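Phosphotriesterase family protein (Listeria monocytogenes serotype 4b str. H7858, PDB 3PNZ) probably hydrolyses phosphorylated sugar lactones at a two-zinc active site, as a lactonase of the phosphotriesterase family with the amidohydrolase fold. Local coordinates at residues Ser2-Leu16 / Phe318-Lys330. Numbering follows the deposited sequence.
Sequences SFIRTFYGDIAPEQL and FVDNPARCFTFKK
The rings of Phe-3 and Phe-328 form an offset stack, centroids 4.7 Å apart and planes at 26°. Phe-328 presents its CB as well as its ring to one face of Phe-3, while Asp-10 OD2 lies over the opposite face, toward the rim. Phe-3 CB points away from 318-330, but chi1 of 59° sets CG between the backbone N and the carbonyl carbon and swings the ring back onto Phe-328. The rim of the Phe-328 ring lies over one face of the Arg-5 guanidinium, the two planes 42° apart; at the guanidinium edge NE and NH2 grip both Asp-10 oxygens side-on, and NH1 pairs with Glu-140. The backbones are joined where Phe-328 N donates to Phe-3 O in a nearly straight bond (2.8 Å). Water 2, at the edge of the Phe-328 ring, bridges Arg-5 N and Phe-326 O. The N-terminal beta hairpin (4-6, 9-11) and the residues just after it pack on the end of helix 310-325 and the C-terminal tail of this TIM-barrel, amidohydrolase-type fold. Ile-4 CG1 rests on Phe-326 O at 3.4 Å. On the helix, Pro-13 CB faces Ala-323 CB (4.3 Å), and Leu-16 CD2 reaches Pro-322 CB (3.9 Å). At the chain ends, water 1 links Ser-2 N to Lys-330 O.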
ATOM      1  N   SER A   2     -13.343 -17.177  -3.241  1.00 24.01           N
ATOM      2  CA  SER A   2     -12.552 -15.965  -3.476  1.00 26.11           C
ATOM      3  C   SER A   2     -11.073 -16.205  -3.205  1.00 25.41           C
ATOM      4  O   SER A   2     -10.683 -17.285  -2.763  1.00 26.17           O
ATOM      5  CB  SER A   2     -13.062 -14.802  -2.629  1.00 29.90           C
ATOM      6  OG  SER A   2     -12.648 -13.577  -3.210  1.00 34.74           O
ATOM      7  N   PHE A   3     -10.247 -15.195  -3.461  1.00 19.45           N
ATOM      8  CA  PHE A   3      -8.803 -15.400  -3.431  1.00 20.70           C
ATOM      9  C   PHE A   3      -8.054 -14.088  -3.250  1.00 22.03           C
ATOM     10  O   PHE A   3      -8.624 -13.015  -3.430  1.00 22.03           O
ATOM     11  CB  PHE A   3      -8.345 -16.030  -4.748  1.00 21.29           C
ATOM     12  CG  PHE A   3      -8.666 -15.198  -5.954  1.00 21.30           C
ATOM     13  CD1 PHE A   3      -7.782 -14.217  -6.399  1.00 21.00           C
ATOM     14  CD2 PHE A   3      -9.851 -15.381  -6.642  1.00 23.20           C
ATOM     15  CE1 PHE A   3      -8.081 -13.441  -7.515  1.00 20.37           C
ATOM     16  CE2 PHE A   3     -10.154 -14.609  -7.750  1.00 27.34           C
ATOM     17  CZ  PHE A   3      -9.261 -13.635  -8.188  1.00 24.35           C
ATOM     18  N   ILE A   4      -6.775 -14.194  -2.903  1.00 19.77           N
ATOM     19  CA  ILE A   4      -5.849 -13.059  -2.942  1.00 19.55           C
ATOM     20  C   ILE A   4      -4.849 -13.290  -4.076  1.00 20.66           C
ATOM     21  O   ILE A   4      -4.299 -14.394  -4.221  1.00 22.49           O
ATOM     22  CB  ILE A   4      -5.102 -12.885  -1.596  1.00 19.69           C
ATOM     23  CG1 ILE A   4      -6.080 -12.444  -0.508  1.00 23.78           C
ATOM     24  CG2 ILE A   4      -3.974 -11.865  -1.734  1.00 20.96           C
ATOM     25  CD1 ILE A   4      -6.074 -13.313   0.710  1.00 29.32           C
ATOM     26  N   ARG A   5      -4.626 -12.260  -4.888  1.00 18.20           N
ATOM     27  CA  ARG A   5      -3.767 -12.383  -6.057  1.00 20.73           C
ATOM     28  C   ARG A   5      -2.335 -11.975  -5.735  1.00 23.38           C
ATOM     29  O   ARG A   5      -2.047 -10.798  -5.480  1.00 21.24           O
ATOM     30  CB  ARG A   5      -4.321 -11.562  -7.228  1.00 21.15           C
ATOM     31  CG  ARG A   5      -3.430 -11.529  -8.452  1.00 19.93           C
ATOM     32  CD  ARG A   5      -4.231 -11.293  -9.731  1.00 19.87           C
ATOM     33  NE  ARG A   5      -5.162 -12.400  -9.966  1.00 20.72           N
ATOM     34  CZ  ARG A   5      -6.085 -12.426 -10.920  1.00 26.30           C
ATOM     35  NH1 ARG A   5      -6.222 -11.407 -11.757  1.00 23.08           N
ATOM     36  NH2 ARG A   5      -6.884 -13.478 -11.029  1.00 24.98           N
ATOM     37  N   THR A   6      -1.445 -12.963  -5.721  1.00 21.42           N
ATOM     38  CA  THR A   6      -0.025 -12.721  -5.463  1.00 21.59           C
ATOM     39  C   THR A   6       0.770 -12.883  -6.758  1.00 21.87           C
ATOM     40  O   THR A   6       0.252 -13.365  -7.758  1.00 22.04           O
ATOM     41  CB  THR A   6       0.558 -13.681  -4.401  1.00 20.82           C
ATOM     42  OG1 THR A   6       0.735 -14.984  -4.968  1.00 21.38           O
ATOM     43  CG2 THR A   6      -0.338 -13.763  -3.152  1.00 21.61           C
ATOM     44  N   PHE A   7       2.033 -12.471  -6.733  1.00 19.84           N
ATOM     45  CA  PHE A   7       2.899 -12.585  -7.898  1.00 22.74           C
ATOM     46  C   PHE A   7       2.953 -14.017  -8.426  1.00 23.77           C
ATOM     47  O   PHE A   7       3.063 -14.225  -9.631  1.00 25.88           O
ATOM     48  CB  PHE A   7       4.318 -12.125  -7.562  1.00 25.61           C
ATOM     49  CG  PHE A   7       4.539 -10.645  -7.735  1.00 23.89           C
ATOM     50  CD1 PHE A   7       3.468  -9.767  -7.788  1.00 25.04           C
ATOM     51  CD2 PHE A   7       5.824 -10.137  -7.857  1.00 25.74           C
ATOM     52  CE1 PHE A   7       3.678  -8.403  -7.954  1.00 28.03           C
ATOM     53  CE2 PHE A   7       6.044  -8.778  -8.012  1.00 25.78           C
ATOM     54  CZ  PHE A   7       4.972  -7.912  -8.060  1.00 27.82           C
ATOM     55  N   TYR A   8       2.888 -14.992  -7.527  1.00 21.34           N
ATOM     56  CA  TYR A   8       3.021 -16.393  -7.937  1.00 23.25           C
ATOM     57  C   TYR A   8       1.732 -17.207  -7.827  1.00 26.81           C
ATOM     58  O   TYR A   8       1.772 -18.434  -7.686  1.00 31.66           O
ATOM     59  CB  TYR A   8       4.171 -17.076  -7.192  1.00 25.15           C
ATOM     60  CG  TYR A   8       5.512 -16.706  -7.774  1.00 27.98           C
ATOM     61  CD1 TYR A   8       5.967 -17.308  -8.942  1.00 28.02           C
ATOM     62  CD2 TYR A   8       6.315 -15.742  -7.175  1.00 27.22           C
ATOM     63  CE1 TYR A   8       7.184 -16.966  -9.495  1.00 32.16           C
ATOM     64  CE2 TYR A   8       7.541 -15.395  -7.721  1.00 26.62           C
ATOM     65  CZ  TYR A   8       7.970 -16.014  -8.879  1.00 33.07           C
ATOM     66  OH  TYR A   8       9.184 -15.682  -9.437  1.00 34.92           O
ATOM     67  N   GLY A   9       0.592 -16.533  -7.919  1.00 25.08           N
ATOM     68  CA  GLY A   9      -0.682 -17.228  -8.012  1.00 23.53           C
ATOM     69  C   GLY A   9      -1.770 -16.672  -7.110  1.00 26.71           C
ATOM     70  O   GLY A   9      -1.503 -15.876  -6.196  1.00 22.88           O
ATOM     71  N   ASP A  10      -3.005 -17.090  -7.374  1.00 22.18           N
ATOM     72  CA  ASP A  10      -4.130 -16.721  -6.527  1.00 21.02           C
ATOM     73  C   ASP A  10      -4.235 -17.723  -5.385  1.00 25.27           C
ATOM     74  O   ASP A  10      -4.253 -18.936  -5.611  1.00 23.52           O
ATOM     75  CB  ASP A  10      -5.424 -16.674  -7.344  1.00 21.64           C
ATOM     76  CG  ASP A  10      -5.358 -15.670  -8.488  1.00 25.84           C
ATOM     77  OD1 ASP A  10      -4.533 -14.726  -8.427  1.00 23.77           O
ATOM     78  OD2 ASP A  10      -6.130 -15.819  -9.458  1.00 24.85           O
ATOM     79  N   ILE A  11      -4.281 -17.219  -4.157  1.00 20.49           N
ATOM     80  CA  ILE A  11      -4.236 -18.062  -2.975  1.00 19.24           C
ATOM     81  C   ILE A  11      -5.496 -17.904  -2.137  1.00 22.77           C
ATOM     82  O   ILE A  11      -6.226 -16.921  -2.285  1.00 24.14           O
ATOM     83  CB  ILE A  11      -2.987 -17.757  -2.104  1.00 20.96           C
ATOM     84  CG1 ILE A  11      -3.061 -16.346  -1.503  1.00 20.03           C
ATOM     85  CG2 ILE A  11      -1.723 -17.923  -2.923  1.00 23.66           C
ATOM     86  CD1 ILE A  11      -1.920 -16.051  -0.522  1.00 20.78           C
ATOM     87  N   ALA A  12      -5.750 -18.867  -1.254  1.00 19.60           N
ATOM     88  CA  ALA A  12      -6.889 -18.783  -0.351  1.00 21.25           C
ATOM     89  C   ALA A  12      -6.585 -17.760   0.729  1.00 22.16           C
ATOM     90  O   ALA A  12      -5.425 -17.587   1.111  1.00 21.05           O
ATOM     91  CB  ALA A  12      -7.171 -20.143   0.283  1.00 23.26           C
ATOM     92  N   PRO A  13      -7.621 -17.072   1.228  1.00 21.55           N
ATOM     93  CA  PRO A  13      -7.363 -16.088   2.290  1.00 22.45           C
ATOM     94  C   PRO A  13      -6.614 -16.698   3.467  1.00 25.56           C
ATOM     95  O   PRO A  13      -5.764 -16.047   4.075  1.00 23.88           O
ATOM     96  CB  PRO A  13      -8.767 -15.656   2.708  1.00 24.96           C
ATOM     97  CG  PRO A  13      -9.579 -15.814   1.464  1.00 25.48           C
ATOM     98  CD  PRO A  13      -9.013 -17.030   0.753  1.00 22.50           C
ATOM     99  N   GLU A  14      -6.912 -17.955   3.772  1.00 25.26           N
ATOM    100  CA  GLU A  14      -6.282 -18.635   4.887  1.00 26.79           C
ATOM    101  C   GLU A  14      -4.773 -18.822   4.677  1.00 24.73           C
ATOM    102  O   GLU A  14      -4.036 -19.057   5.631  1.00 26.72           O
ATOM    103  CB  GLU A  14      -6.980 -19.979   5.124  1.00 30.05           C
ATOM    104  CG  GLU A  14      -8.487 -19.848   5.432  1.00 42.51           C
ATOM    105  CD  GLU A  14      -9.341 -19.319   4.257  1.00 41.56           C
ATOM    106  OE1 GLU A  14      -8.946 -19.470   3.076  1.00 34.22           O
ATOM    107  OE2 GLU A  14     -10.431 -18.755   4.523  1.00 46.30           O
ATOM    108  N   GLN A  15      -4.317 -18.695   3.432  1.00 22.50           N
ATOM    109  CA  GLN A  15      -2.901 -18.851   3.102  1.00 22.00           C
ATOM    110  C   GLN A  15      -2.104 -17.539   3.188  1.00 21.33           C
ATOM    111  O   GLN A  15      -0.880 -17.547   3.050  1.00 21.07           O
ATOM    112  CB  GLN A  15      -2.734 -19.425   1.688  1.00 23.64           C
ATOM    113  CG  GLN A  15      -3.348 -20.818   1.471  1.00 31.70           C
ATOM    114  CD  GLN A  15      -3.184 -21.317   0.031  1.00 33.43           C
ATOM    115  OE1 GLN A  15      -4.038 -21.081  -0.839  1.00 29.61           O
ATOM    116  NE2 GLN A  15      -2.076 -22.007  -0.227  1.00 40.93           N
ATOM    117  N   LEU A  16      -2.799 -16.418   3.377  1.00 22.26           N
ATOM    118  CA  LEU A  16      -2.122 -15.116   3.428  1.00 20.18           C
ATOM    119  C   LEU A  16      -1.166 -15.011   4.627  1.00 18.96           C
ATOM    120  O   LEU A  16      -0.027 -14.552   4.491  1.00 19.53           O
ATOM    121  CB  LEU A  16      -3.147 -13.974   3.444  1.00 20.81           C
ATOM    122  CG  LEU A  16      -2.616 -12.589   3.060  1.00 20.52           C
ATOM    123  CD1 LEU A  16      -2.206 -12.599   1.606  1.00 21.53           C
ATOM    124  CD2 LEU A  16      -3.695 -11.521   3.311  1.00 19.21           C
ATOM    125  N   PHE A 318      -2.656  -8.166  11.622  1.00 17.20           N
ATOM    126  CA  PHE A 318      -1.690  -8.743  10.686  1.00 17.70           C
ATOM    127  C   PHE A 318      -2.154 -10.014   9.994  1.00 19.24           C
ATOM    128  O   PHE A 318      -1.512 -10.456   9.043  1.00 18.44           O
ATOM    129  CB  PHE A 318      -0.351  -9.011  11.380  1.00 18.06           C
ATOM    130  CG  PHE A 318       0.305  -7.773  11.919  1.00 18.84           C
ATOM    131  CD1 PHE A 318       1.050  -6.953  11.082  1.00 19.48           C
ATOM    132  CD2 PHE A 318       0.168  -7.426  13.251  1.00 20.61           C
ATOM    133  CE1 PHE A 318       1.663  -5.805  11.569  1.00 18.83           C
ATOM    134  CE2 PHE A 318       0.771  -6.276  13.740  1.00 18.78           C
ATOM    135  CZ  PHE A 318       1.515  -5.469  12.894  1.00 18.51           C
ATOM    136  N   VAL A 319      -3.241 -10.613  10.474  1.00 17.27           N
ATOM    137  CA  VAL A 319      -3.734 -11.841   9.846  1.00 18.33           C
ATOM    138  C   VAL A 319      -5.184 -11.726   9.385  1.00 15.41           C
ATOM    139  O   VAL A 319      -5.449 -11.745   8.190  1.00 19.66           O
ATOM    140  CB  VAL A 319      -3.589 -13.075  10.763  1.00 20.30           C
ATOM    141  CG1 VAL A 319      -4.095 -14.325  10.032  1.00 20.57           C
ATOM    142  CG2 VAL A 319      -2.145 -13.254  11.202  1.00 21.18           C
ATOM    143  N   ASP A 320      -6.118 -11.597  10.321  1.00 18.81           N
ATOM    144  CA  ASP A 320      -7.539 -11.622   9.965  1.00 20.20           C
ATOM    145  C   ASP A 320      -7.943 -10.460   9.056  1.00 20.99           C
ATOM    146  O   ASP A 320      -8.607 -10.663   8.047  1.00 17.94           O
ATOM    147  CB  ASP A 320      -8.423 -11.632  11.213  1.00 21.04           C
ATOM    148  CG  ASP A 320      -8.183 -12.849  12.093  1.00 28.34           C
ATOM    149  OD1 ASP A 320      -7.617 -13.841  11.600  1.00 31.02           O
ATOM    150  OD2 ASP A 320      -8.559 -12.806  13.280  1.00 35.24           O
ATOM    151  N   ASN A 321      -7.523  -9.247   9.412  1.00 19.14           N
ATOM    152  CA  ASN A 321      -7.930  -8.062   8.655  1.00 17.25           C
ATOM    153  C   ASN A 321      -7.367  -8.023   7.225  1.00 16.28           C
ATOM    154  O   ASN A 321      -8.108  -7.765   6.276  1.00 18.00           O
ATOM    155  CB  ASN A 321      -7.631  -6.764   9.445  1.00 16.13           C
ATOM    156  CG  ASN A 321      -8.406  -6.689  10.762  1.00 19.89           C
ATOM    157  OD1 ASN A 321      -9.256  -7.543  11.052  1.00 18.34           O
ATOM    158  ND2 ASN A 321      -8.138  -5.655  11.556  1.00 17.38           N
ATOM    159  N   PRO A 322      -6.058  -8.274   7.058  1.00 16.60           N
ATOM    160  CA  PRO A 322      -5.543  -8.355   5.683  1.00 17.30           C
ATOM    161  C   PRO A 322      -6.210  -9.467   4.866  1.00 18.26           C
ATOM    162  O   PRO A 322      -6.409  -9.306   3.667  1.00 18.48           O
ATOM    163  CB  PRO A 322      -4.052  -8.668   5.874  1.00 18.59           C
ATOM    164  CG  PRO A 322      -3.723  -8.133   7.237  1.00 18.52           C
ATOM    165  CD  PRO A 322      -4.977  -8.307   8.063  1.00 18.21           C
ATOM    166  N   ALA A 323      -6.548 -10.582   5.501  1.00 18.91           N
ATOM    167  CA  ALA A 323      -7.224 -11.662   4.770  1.00 18.55           C
ATOM    168  C   ALA A 323      -8.605 -11.227   4.279  1.00 21.46           C
ATOM    169  O   ALA A 323      -9.059 -11.667   3.226  1.00 23.38           O
ATOM    170  CB  ALA A 323      -7.325 -12.909   5.632  1.00 19.34           C
ATOM    171  N   ARG A 324      -9.276 -10.366   5.036  1.00 16.22           N
ATOM    172  CA  ARG A 324     -10.561  -9.831   4.611  1.00 18.16           C
ATOM    173  C   ARG A 324     -10.394  -8.734   3.553  1.00 20.65           C
ATOM    174  O   ARG A 324     -11.124  -8.693   2.559  1.00 20.53           O
ATOM    175  CB  ARG A 324     -11.359  -9.305   5.812  1.00 19.72           C
ATOM    176  CG  ARG A 324     -12.765  -8.819   5.444  1.00 23.01           C
ATOM    177  CD  ARG A 324     -13.677  -8.615   6.660  1.00 24.12           C
ATOM    178  NE  ARG A 324     -13.301  -7.466   7.488  1.00 25.87           N
ATOM    179  CZ  ARG A 324     -13.832  -6.248   7.378  1.00 25.34           C
ATOM    180  NH1 ARG A 324     -14.767  -5.997   6.467  1.00 25.84           N
ATOM    181  NH2 ARG A 324     -13.421  -5.269   8.180  1.00 21.98           N
ATOM    182  N   CYS A 325      -9.408  -7.867   3.755  1.00 16.32           N
ATOM    183  CA  CYS A 325      -9.226  -6.706   2.888  1.00 18.83           C
ATOM    184  C   CYS A 325      -8.736  -7.072   1.486  1.00 17.42           C
ATOM    185  O   CYS A 325      -9.263  -6.579   0.492  1.00 17.72           O
ATOM    186  CB  CYS A 325      -8.275  -5.696   3.544  1.00 17.82           C
ATOM    187  SG  CYS A 325      -7.937  -4.225   2.524  1.00 20.16           S
ATOM    188  N   PHE A 326      -7.746  -7.956   1.405  1.00 17.02           N
ATOM    189  CA  PHE A 326      -7.050  -8.163   0.141  1.00 19.01           C
ATOM    190  C   PHE A 326      -7.636  -9.252  -0.764  1.00 19.19           C
ATOM    191  O   PHE A 326      -7.100  -9.525  -1.830  1.00 21.83           O
ATOM    192  CB  PHE A 326      -5.554  -8.367   0.389  1.00 17.41           C
ATOM    193  CG  PHE A 326      -4.902  -7.162   1.009  1.00 17.68           C
ATOM    194  CD1 PHE A 326      -4.759  -5.991   0.275  1.00 20.28           C
ATOM    195  CD2 PHE A 326      -4.485  -7.184   2.335  1.00 18.31           C
ATOM    196  CE1 PHE A 326      -4.182  -4.861   0.849  1.00 19.56           C
ATOM    197  CE2 PHE A 326      -3.906  -6.057   2.911  1.00 20.35           C
ATOM    198  CZ  PHE A 326      -3.756  -4.905   2.163  1.00 19.73           C
ATOM    199  N   THR A 327      -8.754  -9.841  -0.354  1.00 19.75           N
ATOM    200  CA  THR A 327      -9.440 -10.792  -1.225  1.00 22.91           C
ATOM    201  C   THR A 327     -10.154 -10.050  -2.341  1.00 25.16           C
ATOM    202  O   THR A 327     -10.701  -8.966  -2.126  1.00 25.29           O
ATOM    203  CB  THR A 327     -10.486 -11.581  -0.463  1.00 25.52           C
ATOM    204  OG1 THR A 327     -11.422 -10.660   0.115  1.00 32.84           O
ATOM    205  CG2 THR A 327      -9.834 -12.419   0.625  1.00 22.89           C
ATOM    206  N   PHE A 328     -10.143 -10.623  -3.540  1.00 21.01           N
ATOM    207  CA  PHE A 328     -10.948 -10.092  -4.637  1.00 19.18           C
ATOM    208  C   PHE A 328     -12.425 -10.181  -4.273  1.00 22.18           C
ATOM    209  O   PHE A 328     -12.846 -11.062  -3.511  1.00 22.14           O
ATOM    210  CB  PHE A 328     -10.663 -10.860  -5.932  1.00 19.61           C
ATOM    211  CG  PHE A 328      -9.540 -10.284  -6.749  1.00 19.07           C
ATOM    212  CD1 PHE A 328      -8.290 -10.070  -6.182  1.00 21.11           C
ATOM    213  CD2 PHE A 328      -9.730  -9.969  -8.076  1.00 20.13           C
ATOM    214  CE1 PHE A 328      -7.255  -9.538  -6.934  1.00 18.91           C
ATOM    215  CE2 PHE A 328      -8.701  -9.453  -8.838  1.00 23.54           C
ATOM    216  CZ  PHE A 328      -7.458  -9.236  -8.261  1.00 20.50           C
ATOM    217  N   LYS A 329     -13.229  -9.282  -4.823  1.00 20.18           N
ATOM    218  CA  LYS A 329     -14.616  -9.176  -4.383  1.00 19.83           C
ATOM    219  C   LYS A 329     -15.559  -9.947  -5.312  1.00 23.75           C
ATOM    220  O   LYS A 329     -16.411  -9.367  -5.983  1.00 20.49           O
ATOM    221  CB  LYS A 329     -15.030  -7.703  -4.257  1.00 19.24           C
ATOM    222  CG  LYS A 329     -13.985  -6.833  -3.523  1.00 17.38           C
ATOM    223  CD  LYS A 329     -13.615  -7.402  -2.147  1.00 18.30           C
ATOM    224  CE  LYS A 329     -12.469  -6.588  -1.507  1.00 21.14           C
ATOM    225  NZ  LYS A 329     -11.961  -7.179  -0.222  1.00 21.25           N
ATOM    226  N   LYS A 330     -15.391 -11.264  -5.338  1.00 24.17           N
ATOM    227  CA  LYS A 330     -16.235 -12.120  -6.162  1.00 26.26           C
ATOM    228  C   LYS A 330     -16.330 -13.499  -5.525  1.00 32.09           C
ATOM    229  O   LYS A 330     -15.379 -13.961  -4.887  1.00 32.19           O
ATOM    230  CB  LYS A 330     -15.670 -12.222  -7.580  1.00 27.17           C
ATOM    231  CG  LYS A 330     -14.211 -12.625  -7.615  1.00 27.32           C
ATOM    232  CD  LYS A 330     -13.748 -12.950  -9.014  1.00 33.55           C
ATOM    233  CE  LYS A 330     -14.015 -11.814  -9.975  1.00 37.01           C
ATOM    234  NZ  LYS A 330     -13.577 -12.176 -11.351  1.00 42.78           N
ATOM    235  OXT LYS A 330     -17.364 -14.169  -5.631  1.00 33.91           O
TER
HETATM  236  O   HOH W   1     -15.793 -16.878  -4.636  1.00 27.23           O
HETATM  237  O   HOH W   2      -5.500  -9.616  -4.030  1.00 19.61           O